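Local coordinates for protein benzoylformate decarboxylase (Mycobacterium smegmatis, PDB 4Q9D) that belongs to the thiamine pyrophosphate-dependent enzyme family and binds a magnesium ion in its C-terminal cofactor-binding domain, at residues D370-S378 against D425-S436; P237-D245 against P390-G401. All coordinates share one frame; numbering follows the deposited sequence.

Interaction 1 of 2, residues D370-S378 against D425-S436. With MG (magnesium ion), chain F; FMT (formic acid), chain H.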
# COMPACT_ATOMS: atom_id res chain seq x y z
N ASP B 370 18.10 -39.09 -21.39
CA ASP B 370 17.54 -39.48 -20.13
C ASP B 370 17.73 -38.41 -19.02
O ASP B 370 16.86 -38.23 -18.17
CB ASP B 370 18.11 -40.85 -19.73
CG ASP B 370 17.50 -41.39 -18.44
OD1 ASP B 370 18.25 -41.50 -17.44
OD2 ASP B 370 16.28 -41.70 -18.43
N ASP B 371 18.84 -37.68 -19.05
CA ASP B 371 19.15 -36.68 -18.03
C ASP B 371 18.77 -35.26 -18.44
O ASP B 371 19.17 -34.31 -17.78
CB ASP B 371 20.65 -36.70 -17.67
CG ASP B 371 21.53 -36.37 -18.87
OD1 ASP B 371 20.99 -36.31 -20.00
OD2 ASP B 371 22.76 -36.18 -18.69
N ALA B 372 18.03 -35.10 -19.54
CA ALA B 372 17.61 -33.77 -19.97
C ALA B 372 16.61 -33.13 -18.99
O ALA B 372 15.85 -33.82 -18.31
CB ALA B 372 17.00 -33.83 -21.39
N ALA B 373 16.62 -31.80 -18.93
CA ALA B 373 15.58 -31.09 -18.18
C ALA B 373 14.46 -30.73 -19.15
O ALA B 373 14.70 -30.41 -20.32
CB ALA B 373 16.15 -29.83 -17.53
N VAL B 374 13.23 -30.80 -18.67
CA VAL B 374 12.11 -30.41 -19.50
C VAL B 374 11.52 -29.10 -18.96
O VAL B 374 11.28 -29.00 -17.75
CB VAL B 374 11.02 -31.52 -19.53
CG1 VAL B 374 9.70 -30.98 -20.14
CG2 VAL B 374 11.52 -32.74 -20.32
N VAL B 375 11.32 -28.11 -19.83
CA VAL B 375 10.57 -26.89 -19.46
C VAL B 375 9.25 -26.90 -20.23
O VAL B 375 9.25 -27.10 -21.44
CB VAL B 375 11.36 -25.59 -19.80
CG1 VAL B 375 10.50 -24.36 -19.51
CG2 VAL B 375 12.64 -25.54 -18.99
N MET B 376 8.14 -26.68 -19.53
CA MET B 376 6.82 -26.85 -20.16
C MET B 376 6.05 -25.55 -20.17
O MET B 376 5.89 -24.91 -19.13
CB MET B 376 5.99 -27.88 -19.37
CG MET B 376 4.52 -27.98 -19.87
SD MET B 376 4.44 -28.68 -21.56
CE MET B 376 2.76 -29.33 -21.57
N GLU B 377 5.55 -25.17 -21.34
CA GLU B 377 4.69 -24.00 -21.49
C GLU B 377 3.77 -24.21 -22.69
O GLU B 377 3.93 -23.56 -23.72
CB GLU B 377 5.54 -22.74 -21.68
CG GLU B 377 4.77 -21.45 -21.49
CD GLU B 377 5.65 -20.31 -21.01
OE1 GLU B 377 5.96 -19.41 -21.83
OE2 GLU B 377 6.04 -20.31 -19.83
N SER B 378 2.86 -25.17 -22.57
CA SER B 378 1.95 -25.50 -23.66
C SER B 378 0.74 -26.16 -23.04
O SER B 378 0.67 -27.39 -22.93
CB SER B 378 2.63 -26.45 -24.65
OG SER B 378 1.74 -26.80 -25.70
N ASP B 425 26.17 -31.04 -16.98
CA ASP B 425 26.18 -31.12 -18.44
C ASP B 425 24.90 -31.82 -18.89
O ASP B 425 24.79 -33.03 -18.81
CB ASP B 425 27.43 -31.89 -18.90
CG ASP B 425 27.44 -32.21 -20.40
OD1 ASP B 425 26.82 -31.48 -21.20
OD2 ASP B 425 28.11 -33.19 -20.78
N ARG B 426 23.91 -31.06 -19.37
CA ARG B 426 22.68 -31.68 -19.83
C ARG B 426 22.02 -30.71 -20.76
O ARG B 426 22.44 -29.54 -20.88
CB ARG B 426 21.74 -32.02 -18.66
CG ARG B 426 21.07 -30.81 -18.04
CD ARG B 426 20.11 -31.18 -16.92
NE ARG B 426 19.74 -29.97 -16.19
CZ ARG B 426 18.92 -29.94 -15.15
NH1 ARG B 426 18.38 -31.05 -14.67
NH2 ARG B 426 18.65 -28.78 -14.57
N THR B 427 21.01 -31.22 -21.45
CA THR B 427 20.27 -30.42 -22.39
C THR B 427 18.95 -30.01 -21.76
O THR B 427 18.37 -30.74 -20.94
CB THR B 427 20.07 -31.15 -23.75
OG1 THR B 427 21.35 -31.39 -24.34
CG2 THR B 427 19.27 -30.28 -24.73
N VAL B 428 18.50 -28.81 -22.11
CA VAL B 428 17.18 -28.35 -21.73
C VAL B 428 16.29 -28.44 -22.95
O VAL B 428 16.60 -27.89 -24.03
CB VAL B 428 17.20 -26.88 -21.22
CG1 VAL B 428 15.74 -26.40 -20.96
CG2 VAL B 428 18.02 -26.79 -19.97
N VAL B 429 15.18 -29.15 -22.79
CA VAL B 429 14.18 -29.27 -23.85
C VAL B 429 12.93 -28.54 -23.38
O VAL B 429 12.33 -28.88 -22.36
CB VAL B 429 13.85 -30.75 -24.12
CG1 VAL B 429 12.69 -30.87 -25.16
CG2 VAL B 429 15.13 -31.48 -24.57
N ALA B 430 12.55 -27.52 -24.12
CA ALA B 430 11.43 -26.67 -23.75
C ALA B 430 10.36 -26.85 -24.79
O ALA B 430 10.58 -26.59 -25.97
CB ALA B 430 11.89 -25.17 -23.67
N THR B 431 9.19 -27.30 -24.36
CA THR B 431 8.08 -27.43 -25.30
C THR B 431 7.11 -26.28 -25.04
O THR B 431 6.48 -26.21 -23.98
CB THR B 431 7.39 -28.82 -25.19
OG1 THR B 431 6.81 -28.95 -23.89
CG2 THR B 431 8.42 -29.95 -25.41
N ILE B 432 6.99 -25.40 -26.02
CA ILE B 432 6.29 -24.12 -25.83
C ILE B 432 5.22 -23.92 -26.91
O ILE B 432 5.50 -24.11 -28.10
CB ILE B 432 7.31 -22.93 -25.95
CG1 ILE B 432 8.58 -23.20 -25.14
CG2 ILE B 432 6.69 -21.60 -25.44
CD1 ILE B 432 8.34 -23.17 -23.61
N GLY B 433 4.01 -23.54 -26.52
CA GLY B 433 2.98 -23.21 -27.51
C GLY B 433 3.41 -21.97 -28.32
O GLY B 433 4.24 -21.18 -27.86
N ASP B 434 2.83 -21.77 -29.51
CA ASP B 434 3.25 -20.65 -30.36
C ASP B 434 2.85 -19.30 -29.77
O ASP B 434 3.57 -18.32 -29.93
CB ASP B 434 2.80 -20.79 -31.85
CG ASP B 434 1.31 -21.13 -32.01
OD1 ASP B 434 0.63 -21.47 -31.04
OD2 ASP B 434 0.81 -21.08 -33.14
N GLY B 435 1.70 -19.23 -29.10
CA GLY B 435 1.31 -18.00 -28.42
C GLY B 435 2.25 -17.69 -27.25
O GLY B 435 2.75 -16.57 -27.12
N SER B 436 2.47 -18.68 -26.41
CA SER B 436 3.39 -18.57 -25.29
C SER B 436 4.78 -18.17 -25.72
O SER B 436 5.42 -17.36 -25.05
CB SER B 436 3.47 -19.91 -24.53
OG SER B 436 2.20 -20.20 -23.94
MG MG F . -1.07 -22.56 -29.92
C FMT H . -0.12 -21.55 -26.73
O1 FMT H . 0.67 -20.97 -25.98
O2 FMT H . -0.33 -21.18 -27.88
O HOH W 1 20.69 -34.01 -21.59
O HOH W 2 18.55 -33.80 -15.31
O HOH W 3 24.53 -35.40 -20.31
O HOH W 4 0.44 -24.42 -29.63
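Strands 373-377 and 428-433 run parallel, their axes 4.6 Å apart at 15°, joined by six backbone hydrogen bonds from Ala373 N to Thr427 O at one end to Gly433 N to Glu377 O (2.8 Å) at the other. On one face of the sheet Val375 CG2 meets Val428 CG1 at 3.8 Å, beside the touching CB atoms of Val375 and Ala430; helix 408-421 packs on Val375 and Val428 through Ile415. Farther along this face, Ile432 CD1 presses against Glu377 CB (3.4 Å). Glu377 CG stands anti to its backbone N (chi1 -165°) and lies alongside Ser436 CB, while the carboxylate takes hydrogen bonds from Gly406 N and Gly408 N. On the other face, Met376 SD sits 3.3 Å from Thr431 OG1, whose hydroxyl is hydrogen-bonded to Tyr361 of helix 357-367. At the start of the strands, Ala373 CB lies over the centre of one face of the Arg426 guanidinium, 3.7 Å from CZ. Arg426 NE forms a salt bridge with Asp419, and a water joins Arg426 NH1 to Asp371 O. Two further waters link the Asp371 carboxylate to Thr427 N and Asp425 O. Beyond Gly433 the chain turns toward the metal: Asp434 OD1 binds magnesium at 2.3 Å, and Ser436 N and OG hold O1 of a formic acid whose O2 also reaches the ion. Arg460 and Gly462 grip Asp434 OD2. Asn461 and Glu463 add to the coordination, placing magnesium at the C-terminal end of a parallel strand pair, as in the cofactor-binding alpha/beta domains of thiamine pyrophosphate enzymes.

Interaction 2 of 2, residues P237-D245 against P390-G401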
# COMPACT_ATOMS: atom_id res chain seq x y z
N PRO B 237 1.69 -28.61 -12.06
CA PRO B 237 2.93 -28.54 -11.30
C PRO B 237 3.92 -27.57 -11.92
O PRO B 237 4.05 -27.55 -13.14
CB PRO B 237 3.47 -29.98 -11.44
CG PRO B 237 3.04 -30.36 -12.82
CD PRO B 237 1.60 -29.86 -12.84
N ASP B 238 4.59 -26.74 -11.10
CA ASP B 238 5.73 -25.97 -11.59
C ASP B 238 7.03 -26.76 -11.33
O ASP B 238 8.06 -26.44 -11.89
CB ASP B 238 5.81 -24.55 -10.98
CG ASP B 238 5.52 -24.52 -9.47
OD1 ASP B 238 4.65 -25.30 -9.00
OD2 ASP B 238 6.13 -23.69 -8.76
N ARG B 239 6.96 -27.78 -10.47
CA ARG B 239 8.04 -28.75 -10.29
C ARG B 239 7.43 -30.13 -10.11
O ARG B 239 6.26 -30.25 -9.73
CB ARG B 239 8.93 -28.42 -9.07
CG ARG B 239 9.55 -27.01 -9.11
CD ARG B 239 10.76 -26.92 -10.04
NE ARG B 239 11.83 -27.73 -9.48
CZ ARG B 239 12.90 -27.27 -8.84
NH1 ARG B 239 13.12 -25.96 -8.70
NH2 ARG B 239 13.77 -28.15 -8.37
N MET B 240 8.21 -31.16 -10.43
CA MET B 240 7.80 -32.55 -10.15
C MET B 240 8.77 -33.18 -9.17
O MET B 240 9.98 -33.09 -9.36
CB MET B 240 7.69 -33.34 -11.43
CG MET B 240 6.33 -33.06 -12.06
SD MET B 240 6.05 -34.03 -13.48
CE MET B 240 4.94 -33.05 -14.51
N SER B 241 8.23 -33.82 -8.14
CA SER B 241 8.99 -34.13 -6.94
C SER B 241 9.05 -35.64 -6.66
O SER B 241 9.62 -36.07 -5.66
CB SER B 241 8.35 -33.42 -5.74
OG SER B 241 8.37 -32.00 -5.87
N PHE B 242 8.44 -36.44 -7.52
CA PHE B 242 8.37 -37.90 -7.31
C PHE B 242 8.40 -38.58 -8.68
O PHE B 242 7.68 -38.17 -9.58
CB PHE B 242 7.07 -38.24 -6.58
CG PHE B 242 6.88 -39.70 -6.23
CD1 PHE B 242 7.53 -40.26 -5.12
CD2 PHE B 242 6.03 -40.52 -6.98
CE1 PHE B 242 7.34 -41.60 -4.79
CE2 PHE B 242 5.84 -41.85 -6.63
CZ PHE B 242 6.50 -42.39 -5.55
N PRO B 243 9.20 -39.65 -8.83
CA PRO B 243 9.41 -40.29 -10.14
C PRO B 243 8.10 -40.77 -10.75
O PRO B 243 7.30 -41.46 -10.10
CB PRO B 243 10.39 -41.44 -9.83
CG PRO B 243 10.32 -41.65 -8.36
CD PRO B 243 9.85 -40.38 -7.72
N GLU B 244 7.84 -40.33 -11.97
CA GLU B 244 6.53 -40.58 -12.56
C GLU B 244 6.40 -42.01 -13.13
O GLU B 244 5.31 -42.42 -13.57
CB GLU B 244 6.24 -39.52 -13.63
CG GLU B 244 5.88 -38.14 -13.08
CD GLU B 244 5.34 -37.24 -14.17
OE1 GLU B 244 6.14 -36.76 -15.01
OE2 GLU B 244 4.11 -37.07 -14.21
N ASP B 245 7.51 -42.74 -13.14
CA ASP B 245 7.51 -44.17 -13.50
C ASP B 245 7.48 -45.07 -12.26
O ASP B 245 7.61 -46.27 -12.38
CB ASP B 245 8.75 -44.51 -14.34
CG ASP B 245 10.06 -44.22 -13.61
OD1 ASP B 245 10.01 -43.57 -12.54
OD2 ASP B 245 11.13 -44.62 -14.10
N PRO B 390 7.43 -38.76 -18.93
CA PRO B 390 7.39 -38.79 -17.47
C PRO B 390 8.69 -38.24 -16.90
O PRO B 390 9.77 -38.43 -17.49
CB PRO B 390 7.28 -40.29 -17.13
CG PRO B 390 7.78 -41.01 -18.40
CD PRO B 390 7.36 -40.10 -19.54
N THR B 391 8.59 -37.56 -15.77
CA THR B 391 9.77 -37.04 -15.10
C THR B 391 10.31 -38.12 -14.18
O THR B 391 9.59 -38.61 -13.30
CB THR B 391 9.40 -35.83 -14.25
OG1 THR B 391 8.81 -34.84 -15.10
CG2 THR B 391 10.63 -35.25 -13.56
N THR B 392 11.58 -38.48 -14.37
CA THR B 392 12.14 -39.61 -13.63
C THR B 392 13.39 -39.19 -12.85
O THR B 392 13.96 -40.00 -12.16
CB THR B 392 12.49 -40.78 -14.60
OG1 THR B 392 13.39 -40.31 -15.60
CG2 THR B 392 11.23 -41.30 -15.29
N HIS B 393 13.80 -37.92 -12.95
CA HIS B 393 14.92 -37.42 -12.16
C HIS B 393 14.55 -36.15 -11.38
O HIS B 393 13.67 -35.39 -11.80
CB HIS B 393 16.12 -37.12 -13.07
CG HIS B 393 16.70 -38.33 -13.74
ND1 HIS B 393 15.98 -39.13 -14.60
CD2 HIS B 393 17.94 -38.87 -13.68
CE1 HIS B 393 16.75 -40.11 -15.04
NE2 HIS B 393 17.94 -39.98 -14.49
N PRO B 394 15.23 -35.91 -10.26
CA PRO B 394 14.94 -34.65 -9.54
C PRO B 394 15.39 -33.43 -10.33
O PRO B 394 16.25 -33.52 -11.22
CB PRO B 394 15.74 -34.79 -8.23
CG PRO B 394 16.89 -35.73 -8.60
CD PRO B 394 16.28 -36.71 -9.61
N ALA B 395 14.80 -32.28 -10.03
CA ALA B 395 15.19 -31.02 -10.65
C ALA B 395 15.25 -31.10 -12.18
O ALA B 395 16.17 -30.57 -12.79
CB ALA B 395 16.52 -30.51 -10.07
N SER B 396 14.26 -31.75 -12.80
CA SER B 396 14.34 -31.98 -14.24
C SER B 396 13.07 -31.61 -14.95
O SER B 396 12.87 -31.96 -16.11
CB SER B 396 14.71 -33.44 -14.53
OG SER B 396 15.99 -33.73 -14.00
N PHE B 397 12.18 -30.93 -14.23
CA PHE B 397 10.94 -30.43 -14.80
C PHE B 397 10.69 -29.04 -14.21
O PHE B 397 10.81 -28.86 -12.99
CB PHE B 397 9.74 -31.31 -14.44
CG PHE B 397 8.46 -30.77 -14.98
CD1 PHE B 397 8.05 -31.11 -16.27
CD2 PHE B 397 7.69 -29.88 -14.25
CE1 PHE B 397 6.87 -30.56 -16.82
CE2 PHE B 397 6.52 -29.35 -14.77
CZ PHE B 397 6.09 -29.70 -16.06
N PHE B 398 10.35 -28.09 -15.07
CA PHE B 398 10.03 -26.71 -14.63
C PHE B 398 8.89 -26.12 -15.45
O PHE B 398 8.85 -26.27 -16.67
CB PHE B 398 11.25 -25.80 -14.78
CG PHE B 398 12.49 -26.30 -14.08
CD1 PHE B 398 12.83 -25.84 -12.81
CD2 PHE B 398 13.33 -27.23 -14.70
CE1 PHE B 398 13.98 -26.29 -12.15
CE2 PHE B 398 14.49 -27.70 -14.05
CZ PHE B 398 14.81 -27.23 -12.77
N ALA B 399 7.96 -25.46 -14.77
CA ALA B 399 6.95 -24.65 -15.44
C ALA B 399 6.66 -23.40 -14.60
O ALA B 399 7.04 -23.33 -13.41
CB ALA B 399 5.67 -25.45 -15.65
N THR B 400 6.00 -22.44 -15.22
CA THR B 400 5.64 -21.17 -14.59
C THR B 400 5.11 -21.35 -13.17
O THR B 400 4.20 -22.17 -12.95
CB THR B 400 4.62 -20.39 -15.41
OG1 THR B 400 4.15 -19.29 -14.62
CG2 THR B 400 3.41 -21.30 -15.80
N GLY B 401 5.68 -20.59 -12.23
CA GLY B 401 5.23 -20.60 -10.83
C GLY B 401 3.79 -20.13 -10.69
O GLY B 401 3.04 -20.60 -9.83
O HOH W 5 10.96 -30.44 -10.86
O HOH W 6 12.13 -33.22 -11.41
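An interface between the central domain and the C-terminal thiamine pyrophosphate-binding domain is built here, where the loop 237-245 lies along 390-401. Met240 stretches out across the gap (chi2 -176°) and its CE lies 3.8 Å above the centre of the Phe397 ring; SD over the same face makes this a Met-aromatic contact as well as a CH-pi one. The sulfur also lies 3.3 Å from Thr391 OG1. Pro237 O meets the edge of the Phe397 ring in its plane, at CE2 (3.5 Å). Strand 397-399 is an outermost strand of the C-terminal domain's parallel sheet within this chain, and Ala399 N gives a hydrogen bond to Asp238 O (3.0 Å). Arg239 folds back (chi2 -79°) and its end runs beside Phe398, with CE1 of that ring over one face of the guanidinium, displaced toward its rim, the two planes 51° apart; the charge is paired with Asp212. A water accepts from Arg239 NE and Met240 N and probably donates to Phe397 O. At the other end Glu244 is bonded twice to Thr391: its backbone N donates to Thr391 O at 2.8 Å, while OE1 accepts from Thr391 N at 2.7 Å on the anti side of the carboxylate. The CB atoms of Glu244 and Pro390 pack together at 3.7 Å.

Overall arrangement
Interactions 1 and 2 meet in one parallel sheet, their centres 12 Å apart, since strand 373-377 lies between strands 397-399 and 428-433. Val374 N is 2.8 Å from Ser396 O, a probable hydrogen bond that carries the sheet from one contact into the other, and Arg426 NH1 probably donates to Ala395 O at 2.9 Å. Met376 O also packs on Ala399 CB (3.5 Å). Interaction 1 thus lies within the C-terminal domain and ends at the magnesium site through Asp434, whereas residues 237-245 join the central domain to that domain's border strand. Along the chain the segments alternate: 237-245, 370-378, 390-401, 425-436.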